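Local coordinates for acyl-CoA hydrolase (Bacillus cereus, PDB 1Y7U), which is a hotdog-fold thioesterase that hydrolyses acyl-CoA, probably including long-chain fatty acyl-CoA, and binds coenzyme A, at the interface of chains A and B. Sequence-based numbering; all coordinates share one arbitrary frame. Chains: chain A/B, Acyl-CoA hydrolase.

Contact 1: the interface of chains A and B. Residues chain A 66-68, 154, 158, 161; chain B 69-70.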
ATOM      1  N   SER A  66      10.241 -16.634 -16.298  1.00 26.48           N
ATOM      2  CA  SER A  66       9.332 -17.689 -15.903  1.00 29.06           C
ATOM      3  C   SER A  66       9.372 -18.029 -14.426  1.00 28.72           C
ATOM      4  O   SER A  66      10.307 -17.669 -13.707  1.00 28.75           O
ATOM      5  CB  SER A  66       9.627 -18.957 -16.712  1.00 32.24           C
ATOM      6  OG  SER A  66      10.895 -19.505 -16.370  1.00 36.37           O
HETATM    7  N   MSE A  67       8.339 -18.733 -13.990  1.00 29.57           N
HETATM    8  CA  MSE A  67       8.219 -19.192 -12.618  1.00 34.73           C
HETATM    9  C   MSE A  67       8.037 -20.700 -12.714  1.00 34.39           C
HETATM   10  O   MSE A  67       7.199 -21.178 -13.486  1.00 33.83           O
HETATM   11  CB  MSE A  67       6.981 -18.582 -11.955  1.00 40.79           C
HETATM   12  CG  MSE A  67       7.267 -17.646 -10.795  1.00 51.22           C
HETATM   13 SE   MSE A  67       7.888 -18.495  -9.171  1.00 62.02          SE
HETATM   14  CE  MSE A  67       7.817 -16.957  -8.007  1.00 55.69           C
ATOM     15  N   ASP A  68       8.812 -21.458 -11.949  1.00 34.15           N
ATOM     16  CA  ASP A  68       8.658 -22.911 -11.968  1.00 36.92           C
ATOM     17  C   ASP A  68       7.421 -23.226 -11.122  1.00 35.61           C
ATOM     18  O   ASP A  68       7.020 -22.412 -10.295  1.00 33.52           O
ATOM     19  CB  ASP A  68       9.886 -23.577 -11.356  1.00 42.25           C
ATOM     20  CG  ASP A  68      10.168 -24.929 -11.960  1.00 45.07           C
ATOM     21  OD1 ASP A  68      10.970 -24.993 -12.912  1.00 46.62           O
ATOM     22  OD2 ASP A  68       9.582 -25.924 -11.492  1.00 49.11           O
ATOM     23  N   ARG A 154      15.774 -28.775 -14.548  0.50 46.70           N
ATOM     24  CA  ARG A 154      14.622 -27.894 -14.687  0.50 49.59           C
ATOM     25  C   ARG A 154      14.791 -26.987 -15.899  0.50 51.20           C
ATOM     26  O   ARG A 154      13.815 -26.570 -16.523  0.50 51.18           O
ATOM     27  CB  ARG A 154      14.474 -27.030 -13.431  0.50 49.00           C
ATOM     28  CG  ARG A 154      14.040 -27.792 -12.191  0.50 48.39           C
ATOM     29  CD  ARG A 154      12.530 -27.935 -12.138  0.50 46.40           C
ATOM     30  NE  ARG A 154      11.989 -28.525 -13.355  0.50 44.45           N
ATOM     31  CZ  ARG A 154      10.691 -28.634 -13.612  0.50 45.57           C
ATOM     32  NH1 ARG A 154       9.798 -28.192 -12.738  0.50 43.66           N
ATOM     33  NH2 ARG A 154      10.285 -29.180 -14.749  0.50 47.95           N
ATOM     34  N   ARG A 158      12.361 -26.459 -19.653  1.00 52.42           N
ATOM     35  CA  ARG A 158      12.005 -25.064 -19.869  1.00 50.46           C
ATOM     36  C   ARG A 158      11.374 -24.849 -21.238  1.00 47.89           C
ATOM     37  O   ARG A 158      10.355 -24.165 -21.380  1.00 47.82           O
ATOM     38  CB  ARG A 158      13.268 -24.205 -19.750  1.00 53.39           C
ATOM     39  CG  ARG A 158      13.317 -23.024 -20.699  1.00 57.49           C
ATOM     40  CD  ARG A 158      14.724 -22.489 -20.827  1.00 59.79           C
ATOM     41  NE  ARG A 158      15.213 -21.917 -19.582  1.00 66.16           N
ATOM     42  CZ  ARG A 158      16.467 -21.519 -19.397  1.00 70.65           C
ATOM     43  NH1 ARG A 158      17.350 -21.637 -20.383  1.00 71.63           N
ATOM     44  NH2 ARG A 158      16.840 -21.010 -18.229  1.00 73.06           N
ATOM     45  N   ARG A 161       7.827 -26.473 -21.640  0.50 42.41           N
ATOM     46  CA  ARG A 161       6.908 -25.584 -20.940  0.50 42.90           C
ATOM     47  C   ARG A 161       6.553 -24.370 -21.791  0.50 42.36           C
ATOM     48  O   ARG A 161       5.385 -24.137 -22.104  0.50 41.61           O
ATOM     49  CB  ARG A 161       7.531 -25.134 -19.619  0.50 44.69           C
ATOM     50  CG  ARG A 161       7.812 -26.270 -18.653  0.50 47.80           C
ATOM     51  CD  ARG A 161       6.534 -26.825 -18.054  0.50 52.05           C
ATOM     52  NE  ARG A 161       6.455 -28.279 -18.175  0.50 57.69           N
ATOM     53  CZ  ARG A 161       6.097 -28.922 -19.284  0.50 60.24           C
ATOM     54  NH1 ARG A 161       6.057 -30.250 -19.304  0.50 60.51           N
ATOM     55  NH2 ARG A 161       5.766 -28.239 -20.373  0.50 62.28           N
TER
ATOM     56  N   TRP B  69       3.478 -23.994 -13.722  1.00 30.82           N
ATOM     57  CA  TRP B  69       4.587 -23.282 -14.342  1.00 30.48           C
ATOM     58  C   TRP B  69       3.991 -22.040 -15.004  1.00 29.47           C
ATOM     59  O   TRP B  69       2.840 -22.063 -15.438  1.00 28.74           O
ATOM     60  CB  TRP B  69       5.230 -24.200 -15.385  1.00 33.50           C
ATOM     61  CG  TRP B  69       6.277 -23.563 -16.226  1.00 39.11           C
ATOM     62  CD1 TRP B  69       6.085 -22.669 -17.243  1.00 38.73           C
ATOM     63  CD2 TRP B  69       7.698 -23.749 -16.118  1.00 41.12           C
ATOM     64  NE1 TRP B  69       7.297 -22.285 -17.774  1.00 39.16           N
ATOM     65  CE2 TRP B  69       8.303 -22.932 -17.104  1.00 40.21           C
ATOM     66  CE3 TRP B  69       8.517 -24.529 -15.287  1.00 41.00           C
ATOM     67  CZ2 TRP B  69       9.689 -22.869 -17.279  1.00 42.03           C
ATOM     68  CZ3 TRP B  69       9.899 -24.466 -15.463  1.00 42.43           C
ATOM     69  CH2 TRP B  69      10.469 -23.641 -16.453  1.00 43.14           C
ATOM     70  N   VAL B  70       4.743 -20.944 -15.063  1.00 28.50           N
ATOM     71  CA  VAL B  70       4.223 -19.732 -15.698  1.00 26.18           C
ATOM     72  C   VAL B  70       5.240 -19.077 -16.611  1.00 26.65           C
ATOM     73  O   VAL B  70       6.309 -18.676 -16.164  1.00 28.79           O
ATOM     74  CB  VAL B  70       3.784 -18.656 -14.667  1.00 23.17           C
ATOM     75  CG1 VAL B  70       3.160 -17.477 -15.396  1.00 21.13           C
ATOM     76  CG2 VAL B  70       2.797 -19.228 -13.676  1.00 20.85           C
TER
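A:Met67 (a selenomethionine) and B:Val70 pair through their backbones in an antiparallel beta bridge. A:Met67 N donates to B:Val70 O at 3.0 Å, and B:Val70 N returns a bond to A:Met67 O at 2.9 Å. This links the end of strand 61-67 of chain A to the start of strand 70-71 of chain B.

The main packing is on the indole of B:Trp69. With chi1 at 173°, CG of B:Trp69 lies opposite the backbone N, and the ring reaches to helix 142-170 of chain A. The aliphatic part of A:Arg161 lies over one face. Its CB sits 3.5 Å from the centroid of the five-membered ring, and its CG 3.7 Å from that of the six-membered ring, both as CH-pi contacts. The chain bends at chi2 and chi3, and the guanidinium plane stands 80° from the indole, so the charged end does not stack on it. A:Met67 O is above the opposite face, towards the rim. A:Ser66 OG comes within 3.7 Å of B:Trp69 CZ2, and A:Arg158 brings its CA to 4.0 Å from B:Trp69 CH2. The ring is thus clasped between helix and strand.

Within chain A, A:Arg154 NH1 forms a salt bridge with A:Asp68 OD2 at 2.6 Å, on its syn lone pair and tilted from the guanidinium plane. It may steady the carboxylate, whose plane is turned 69° from the indole. A:Asp68 CG is 3.5 Å from B:Trp69 CZ3.

A:Ser66 and A:Arg158 are also coenzyme A-binding residues, which places this part of the interface beside the coenzyme A pocket. The site lies where the end of strand 61-67 faces helix 142-170.

Contact 2: the interface of chains A and B. Residues chain A 172-174; chain B 99, 101, 114, 117, 143.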
ATOM      1  N   LEU A 172      -6.281 -19.194 -27.458  1.00 61.09           N
ATOM      2  CA  LEU A 172      -7.172 -18.364 -26.670  1.00 63.17           C
ATOM      3  C   LEU A 172      -7.757 -17.111 -27.281  1.00 67.43           C
ATOM      4  O   LEU A 172      -7.204 -16.518 -28.214  1.00 65.07           O
ATOM      5  CB  LEU A 172      -6.494 -17.985 -25.355  1.00 59.29           C
ATOM      6  CG  LEU A 172      -6.534 -19.049 -24.271  1.00 55.98           C
ATOM      7  CD1 LEU A 172      -5.966 -18.475 -22.991  1.00 56.56           C
ATOM      8  CD2 LEU A 172      -7.960 -19.496 -24.058  1.00 54.08           C
ATOM      9  N   THR A 173      -8.888 -16.725 -26.693  1.00 75.49           N
ATOM     10  CA  THR A 173      -9.661 -15.545 -27.046  1.00 83.17           C
ATOM     11  C   THR A 173      -9.267 -14.426 -26.087  1.00 87.52           C
ATOM     12  O   THR A 173      -8.955 -14.681 -24.923  1.00 87.99           O
ATOM     13  CB  THR A 173     -11.175 -15.827 -26.895  1.00 83.39           C
ATOM     14  OG1 THR A 173     -11.639 -16.556 -28.035  1.00 85.74           O
ATOM     15  CG2 THR A 173     -11.965 -14.532 -26.751  1.00 84.80           C
ATOM     16  N   PHE A 174      -9.282 -13.190 -26.576  1.00 91.66           N
ATOM     17  CA  PHE A 174      -8.922 -12.043 -25.752  1.00 95.77           C
ATOM     18  C   PHE A 174     -10.133 -11.428 -25.066  1.00 97.58           C
ATOM     19  O   PHE A 174     -10.152 -11.416 -23.816  1.00 98.01           O
ATOM     20  CB  PHE A 174      -8.229 -10.987 -26.605  1.00 97.91           C
ATOM     21  CG  PHE A 174      -6.921 -11.437 -27.164  1.00100.96           C
ATOM     22  CD1 PHE A 174      -6.853 -12.545 -27.997  1.00103.60           C
ATOM     23  CD2 PHE A 174      -5.753 -10.763 -26.851  1.00102.62           C
ATOM     24  CE1 PHE A 174      -5.635 -12.977 -28.511  1.00105.83           C
ATOM     25  CE2 PHE A 174      -4.531 -11.184 -27.359  1.00104.88           C
ATOM     26  CZ  PHE A 174      -4.470 -12.294 -28.191  1.00105.84           C
ATOM     27  OXT PHE A 174     -11.044 -10.965 -25.786  1.00 99.65           O
TER
ATOM     28  N   PHE B  99      -8.241 -21.828 -13.985  1.00 25.68           N
ATOM     29  CA  PHE B  99      -7.464 -21.320 -15.102  1.00 24.83           C
ATOM     30  C   PHE B  99      -7.436 -19.800 -15.063  1.00 26.59           C
ATOM     31  O   PHE B  99      -8.429 -19.165 -14.714  1.00 28.91           O
ATOM     32  CB  PHE B  99      -8.061 -21.795 -16.418  1.00 22.36           C
ATOM     33  CG  PHE B  99      -7.371 -21.237 -17.610  1.00 23.93           C
ATOM     34  CD1 PHE B  99      -7.912 -20.154 -18.296  1.00 22.65           C
ATOM     35  CD2 PHE B  99      -6.141 -21.752 -18.017  1.00 22.51           C
ATOM     36  CE1 PHE B  99      -7.229 -19.577 -19.375  1.00 22.95           C
ATOM     37  CE2 PHE B  99      -5.450 -21.192 -19.087  1.00 22.37           C
ATOM     38  CZ  PHE B  99      -5.997 -20.099 -19.770  1.00 24.37           C
ATOM     39  N   LYS B 101      -6.047 -16.210 -17.247  1.00 26.76           N
ATOM     40  CA  LYS B 101      -5.354 -15.635 -18.382  1.00 30.22           C
ATOM     41  C   LYS B 101      -5.109 -14.157 -18.120  1.00 31.97           C
ATOM     42  O   LYS B 101      -5.892 -13.485 -17.440  1.00 33.54           O
ATOM     43  CB  LYS B 101      -6.106 -15.862 -19.695  1.00 31.47           C
ATOM     44  CG  LYS B 101      -7.349 -15.073 -19.916  1.00 35.19           C
ATOM     45  CD  LYS B 101      -7.868 -15.398 -21.304  1.00 40.26           C
ATOM     46  CE  LYS B 101      -9.264 -14.849 -21.528  1.00 44.98           C
ATOM     47  NZ  LYS B 101      -9.971 -15.569 -22.638  1.00 50.26           N
ATOM     48  N   ILE B 114      -1.876 -11.839 -25.063  1.00 36.54           N
ATOM     49  CA  ILE B 114      -1.949 -12.690 -23.893  1.00 33.55           C
ATOM     50  C   ILE B 114      -0.546 -12.550 -23.304  1.00 33.61           C
ATOM     51  O   ILE B 114       0.439 -12.901 -23.948  1.00 33.70           O
ATOM     52  CB  ILE B 114      -2.172 -14.142 -24.268  1.00 30.71           C
ATOM     53  CG1 ILE B 114      -3.526 -14.297 -24.946  1.00 31.69           C
ATOM     54  CG2 ILE B 114      -2.077 -15.006 -23.029  1.00 29.96           C
ATOM     55  CD1 ILE B 114      -4.697 -14.214 -24.000  1.00 34.74           C
ATOM     56  N   THR B 117      -0.573 -17.108 -18.925  1.00 31.88           N
ATOM     57  CA  THR B 117      -1.714 -17.941 -18.549  1.00 34.14           C
ATOM     58  C   THR B 117      -1.219 -19.026 -17.613  1.00 33.96           C
ATOM     59  O   THR B 117      -0.022 -19.294 -17.543  1.00 32.74           O
ATOM     60  CB  THR B 117      -2.360 -18.643 -19.760  1.00 35.31           C
ATOM     61  OG1 THR B 117      -1.360 -19.390 -20.459  1.00 35.50           O
ATOM     62  CG2 THR B 117      -3.000 -17.634 -20.697  1.00 36.44           C
ATOM     63  N   GLU B 143     -13.895 -23.563 -26.097  1.00 53.85           N
ATOM     64  CA  GLU B 143     -12.651 -23.133 -25.463  1.00 50.99           C
ATOM     65  C   GLU B 143     -12.541 -23.668 -24.037  1.00 48.19           C
ATOM     66  O   GLU B 143     -11.461 -24.054 -23.594  1.00 45.45           O
ATOM     67  CB  GLU B 143     -12.562 -21.607 -25.439  1.00 53.02           C
ATOM     68  CG  GLU B 143     -11.172 -21.104 -25.121  1.00 58.45           C
ATOM     69  CD  GLU B 143     -11.107 -19.601 -24.936  1.00 62.08           C
ATOM     70  OE1 GLU B 143     -11.538 -19.107 -23.868  1.00 63.30           O
ATOM     71  OE2 GLU B 143     -10.622 -18.915 -25.864  1.00 64.95           O
TER
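A:Thr173 meets B:Lys101 and B:Glu143 where the C-terminal tail of chain A packs on chain B. The patch is part of the two-fold interface between the copies. The side chain of B:Lys101 can be followed outwards. Its CB leaves strand 95-106, and CG stands between the backbone N and the carbonyl carbon (chi1 73°). Beyond CG the chain is extended. CD passes A:Leu172 CD1 at 4.0 Å. CE comes to 3.4 Å from the carbonyl O of A:Thr173. The side-chain amine nitrogen NZ donates a hydrogen bond to that same oxygen at 2.7 Å, with the donor tilted 35° from the carbonyl plane.

B:Glu143, in the first turn of helix 142-171, binds the other polar atom of the same residue, its N. Its carboxylate OE2 accepts a hydrogen bond from A:Thr173 N at 2.9 Å, on the syn side, 21° out of the carboxylate plane. The peptide N and O of A:Thr173 are therefore both held, by side chains of opposite usual charge.

The two methyls of A:Leu172 part company. CD2 packs against the carboxylate end of B:Glu143, whose side chain it crosses at about a right angle. CD1 points at side chains of strands 95-106 and 112-124, meeting B:Thr117 CG2 tip to tip at 3.8 Å. A:Phe174 is poorly ordered, and its position against B:Ile114 is uncertain. On the aromatic side, A:Leu172 CD1 lies 3.6 Å from B:Phe99 CZ.

The centres of contacts 1 and 2 are about 18 Å apart. They share no residue, but helix 142-170 of chain A joins them. It supplies arginines to contact 1, then runs on across chain B, and the tail just after it makes contact 2. Chain A thus grips its neighbour both near the coenzyme A pocket and at its own C-terminus. The two-fold symmetry repeats both contacts with the chains exchanged, so the two long helices embrace the pair reciprocally. This arrangement fits a tightly joined dimer unit within the deposited hexamer, although the structure alone does not establish the oligomer in solution.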